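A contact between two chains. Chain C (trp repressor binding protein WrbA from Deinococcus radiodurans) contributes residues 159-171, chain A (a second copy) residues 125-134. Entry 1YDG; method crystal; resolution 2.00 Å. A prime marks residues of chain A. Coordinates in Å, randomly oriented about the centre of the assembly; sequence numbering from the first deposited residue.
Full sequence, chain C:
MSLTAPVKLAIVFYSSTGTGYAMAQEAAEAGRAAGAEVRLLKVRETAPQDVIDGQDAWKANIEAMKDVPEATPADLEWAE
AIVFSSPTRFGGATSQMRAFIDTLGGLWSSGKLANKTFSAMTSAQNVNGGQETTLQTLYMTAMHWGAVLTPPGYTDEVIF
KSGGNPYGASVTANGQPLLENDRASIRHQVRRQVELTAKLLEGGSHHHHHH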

# COMPACT_ATOMS: atom_id res chain seq x y z
N ILE C 159 -21.49 -7.40 -4.28
CA ILE C 159 -20.13 -6.87 -4.45
C ILE C 159 -19.74 -6.89 -5.94
O ILE C 159 -19.29 -5.88 -6.49
CB ILE C 159 -19.09 -7.66 -3.57
CG1 ILE C 159 -19.49 -7.66 -2.08
CG2 ILE C 159 -17.68 -7.10 -3.73
CD1 ILE C 159 -19.78 -6.30 -1.48
N PHE C 160 -19.93 -8.04 -6.60
CA PHE C 160 -19.67 -8.13 -8.05
C PHE C 160 -20.48 -7.11 -8.85
O PHE C 160 -19.96 -6.50 -9.78
CB PHE C 160 -19.96 -9.55 -8.58
CG PHE C 160 -18.98 -10.58 -8.13
CD1 PHE C 160 -17.70 -10.64 -8.68
CD2 PHE C 160 -19.33 -11.52 -7.16
CE1 PHE C 160 -16.79 -11.61 -8.27
CE2 PHE C 160 -18.42 -12.48 -6.74
CZ PHE C 160 -17.16 -12.53 -7.29
N LYS C 161 -21.75 -6.95 -8.49
CA LYS C 161 -22.65 -6.04 -9.23
C LYS C 161 -22.27 -4.56 -9.11
O LYS C 161 -22.50 -3.78 -10.03
CB LYS C 161 -24.11 -6.23 -8.79
CG LYS C 161 -24.72 -7.54 -9.24
CD LYS C 161 -26.20 -7.61 -8.84
CE LYS C 161 -26.70 -9.05 -8.83
NZ LYS C 161 -26.74 -9.69 -10.18
N SER C 162 -21.65 -4.17 -8.00
CA SER C 162 -21.32 -2.76 -7.75
C SER C 162 -19.86 -2.39 -8.10
O SER C 162 -19.37 -1.34 -7.69
CB SER C 162 -21.61 -2.44 -6.29
OG SER C 162 -20.79 -3.21 -5.42
N GLY C 163 -19.18 -3.24 -8.86
CA GLY C 163 -17.80 -2.97 -9.27
C GLY C 163 -16.77 -3.91 -8.65
O GLY C 163 -15.58 -3.81 -8.96
N GLY C 164 -17.21 -4.82 -7.79
CA GLY C 164 -16.31 -5.81 -7.18
C GLY C 164 -15.12 -5.23 -6.41
O GLY C 164 -13.98 -5.55 -6.71
N ASN C 165 -15.40 -4.37 -5.43
CA ASN C 165 -14.37 -3.85 -4.51
C ASN C 165 -14.36 -4.66 -3.20
O ASN C 165 -15.21 -4.46 -2.31
CB ASN C 165 -14.59 -2.36 -4.23
CG ASN C 165 -13.34 -1.69 -3.60
OD1 ASN C 165 -12.59 -2.32 -2.85
ND2 ASN C 165 -13.15 -0.39 -3.87
N PRO C 166 -13.39 -5.59 -3.07
CA PRO C 166 -13.34 -6.47 -1.92
C PRO C 166 -12.87 -5.76 -0.66
O PRO C 166 -13.09 -6.23 0.44
CB PRO C 166 -12.30 -7.53 -2.33
CG PRO C 166 -11.39 -6.80 -3.22
CD PRO C 166 -12.26 -5.85 -3.99
N TYR C 167 -12.21 -4.63 -0.82
CA TYR C 167 -11.67 -3.92 0.31
C TYR C 167 -12.78 -3.15 1.06
O TYR C 167 -12.73 -2.98 2.28
CB TYR C 167 -10.55 -2.98 -0.15
CG TYR C 167 -9.50 -3.61 -1.06
CD1 TYR C 167 -9.19 -3.03 -2.29
CD2 TYR C 167 -8.84 -4.79 -0.71
CE1 TYR C 167 -8.22 -3.60 -3.14
CE2 TYR C 167 -7.88 -5.37 -1.56
CZ TYR C 167 -7.58 -4.76 -2.78
OH TYR C 167 -6.63 -5.31 -3.64
N GLY C 168 -13.79 -2.71 0.32
CA GLY C 168 -14.82 -1.86 0.90
C GLY C 168 -15.69 -1.18 -0.14
O GLY C 168 -15.30 -1.07 -1.31
N ALA C 169 -16.86 -0.71 0.29
CA ALA C 169 -17.76 -0.05 -0.63
C ALA C 169 -17.02 1.14 -1.17
O ALA C 169 -16.31 1.84 -0.43
CB ALA C 169 -19.04 0.39 0.06
N SER C 170 -17.11 1.34 -2.48
CA SER C 170 -16.58 2.53 -3.08
C SER C 170 -17.53 3.02 -4.16
O SER C 170 -17.97 2.24 -5.00
CB SER C 170 -15.15 2.32 -3.58
OG SER C 170 -15.11 1.68 -4.84
N VAL C 171 -17.83 4.31 -4.12
CA VAL C 171 -18.84 4.93 -4.98
C VAL C 171 -18.14 5.94 -5.88
O VAL C 171 -17.28 6.68 -5.41
CB VAL C 171 -19.94 5.63 -4.12
CG1 VAL C 171 -20.81 6.57 -4.97
CG2 VAL C 171 -20.80 4.61 -3.42
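Chain A 125-134: QNVNGGQETT

Two direct hydrogen bonds fix chain A on chain C. At the first, the backbone amide of Asn128′ donates to the carbonyl of Gly163, with N to O at 3.0 Å and a nearly straight N-H...O angle of 168°. At the second, the phenol of Tyr167 gives its proton to Thr133′, OH to OG1 at 2.8 Å. The first bond sets the backbones against each other; the second joins a side chain reaching out of the chain C loop to the first helical residue of this chain A stretch.

Two waters extend the polar contact. Water 1 donates to both Phe160 O and Asn126′ OD1, each at 2.7 Å, and so links the end of the chain C helix to chain A. Water 2 lies 2.7 Å from Asn128′ OD1 and 2.8 Å from Ser162 O, a second, separate bridge.

The conformation of chain A explains the fit. Asn126′ to Gly129′ form a type I beta turn, closed by Gly129′ N to Asn126′ O at 3.1 Å, and this compact turn presents Asn128′ N to the Gly163 carbonyl. Chain C answers with a loop that leaves its helix at Ser162 and runs through two glycines of positive phi. Its backbone pairs closely but without strand-like regularity: CA to CA is 5.3 Å for Gly163 and Val127′, 5.2 Å for Gly164 and Asn126′, and 4.7 Å for Asn165 and Asn128′. The order of these partners does not advance steadily, as expected of a loop laid on a turn.

At Gly163 and Gly164 the neighbour also leaves no room for a side chain. An ideal CB on Gly163 would stand 2.9 Å from Asn128′ OD1, and one on Gly164 would stand 2.5 Å from Asn126′ OD1; both are clashes. The Gly164 carbonyl lies against the turn, its O 3.3 Å from Gly129′ CA. On chain A, a CB at Gly129′ would collide with CB of Asn126′ in its own turn, 2.7 Å away.

Packing completes the contact. Asn128′, the residue most covered by the opposing stretch, points toward chain C, its CB 3.5 Å from Asn165 CB, while its carbonyl O rests 3.7 Å from Pro166 CD. Asn165 in turn braces its own loop, accepting from Tyr167 N at its OD1 (3.1 Å). At the margin, the Phe160 ring turns its edge to Asn126′, CD1 to OD1 at 3.5 Å.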

# COMPACT_ATOMS: atom_id res chain seq x y z
N GLN A 125 -10.96 -8.53 -13.63
CA GLN A 125 -12.32 -8.79 -14.07
C GLN A 125 -13.30 -7.84 -13.43
O GLN A 125 -14.43 -7.71 -13.89
CB GLN A 125 -12.71 -10.22 -13.74
CG GLN A 125 -11.91 -11.26 -14.54
CD GLN A 125 -12.49 -12.64 -14.40
OE1 GLN A 125 -13.71 -12.79 -14.19
NE2 GLN A 125 -11.65 -13.66 -14.50
N ASN A 126 -12.85 -7.19 -12.36
CA ASN A 126 -13.67 -6.27 -11.60
C ASN A 126 -13.00 -4.91 -11.63
O ASN A 126 -11.76 -4.82 -11.49
CB ASN A 126 -13.77 -6.77 -10.15
CG ASN A 126 -14.40 -8.14 -10.06
OD1 ASN A 126 -15.60 -8.28 -10.28
ND2 ASN A 126 -13.60 -9.16 -9.74
N VAL A 127 -13.82 -3.87 -11.80
CA VAL A 127 -13.29 -2.53 -12.00
C VAL A 127 -12.53 -2.03 -10.77
O VAL A 127 -11.51 -1.38 -10.92
CB VAL A 127 -14.36 -1.50 -12.49
CG1 VAL A 127 -15.39 -1.19 -11.42
CG2 VAL A 127 -13.69 -0.22 -12.95
N ASN A 128 -13.01 -2.36 -9.57
CA ASN A 128 -12.30 -2.00 -8.35
C ASN A 128 -11.66 -3.22 -7.68
O ASN A 128 -11.42 -3.20 -6.48
CB ASN A 128 -13.25 -1.32 -7.33
CG ASN A 128 -13.97 -0.10 -7.88
OD1 ASN A 128 -15.19 -0.03 -7.81
ND2 ASN A 128 -13.22 0.86 -8.41
N GLY A 129 -11.39 -4.27 -8.46
CA GLY A 129 -10.89 -5.55 -7.94
C GLY A 129 -9.38 -5.71 -7.94
O GLY A 129 -8.88 -6.80 -8.18
N GLY A 130 -8.66 -4.64 -7.63
CA GLY A 130 -7.19 -4.67 -7.58
C GLY A 130 -6.53 -3.92 -8.72
O GLY A 130 -5.33 -4.06 -8.91
N GLN A 131 -7.28 -3.08 -9.44
CA GLN A 131 -6.74 -2.28 -10.57
C GLN A 131 -5.81 -1.10 -10.11
O GLN A 131 -5.06 -0.52 -10.92
CB GLN A 131 -7.89 -1.76 -11.47
CG GLN A 131 -8.71 -2.88 -12.19
CD GLN A 131 -9.60 -2.43 -13.36
OE1 GLN A 131 -10.53 -3.16 -13.76
NE2 GLN A 131 -9.35 -1.24 -13.91
N GLU A 132 -5.87 -0.77 -8.82
CA GLU A 132 -4.98 0.21 -8.20
C GLU A 132 -3.87 -0.51 -7.40
O GLU A 132 -2.72 -0.20 -7.56
CB GLU A 132 -5.76 1.17 -7.31
CG GLU A 132 -6.82 2.03 -8.04
CD GLU A 132 -7.75 2.76 -7.07
OE1 GLU A 132 -8.96 2.91 -7.38
OE2 GLU A 132 -7.28 3.17 -5.98
N THR A 133 -4.22 -1.49 -6.58
CA THR A 133 -3.24 -2.11 -5.69
C THR A 133 -2.18 -2.90 -6.48
O THR A 133 -1.03 -2.90 -6.09
CB THR A 133 -3.86 -2.98 -4.56
OG1 THR A 133 -4.67 -4.03 -5.11
CG2 THR A 133 -4.71 -2.13 -3.61
N THR A 134 -2.57 -3.52 -7.60
CA THR A 134 -1.61 -4.30 -8.39
C THR A 134 -0.52 -3.35 -8.91
O THR A 134 0.67 -3.63 -8.81
CB THR A 134 -2.30 -5.05 -9.52
OG1 THR A 134 -3.33 -5.88 -8.98
CG2 THR A 134 -1.30 -5.92 -10.32
O HOH W 1 -17.41 -6.35 -10.73
O HOH W 2 -17.22 -0.46 -6.09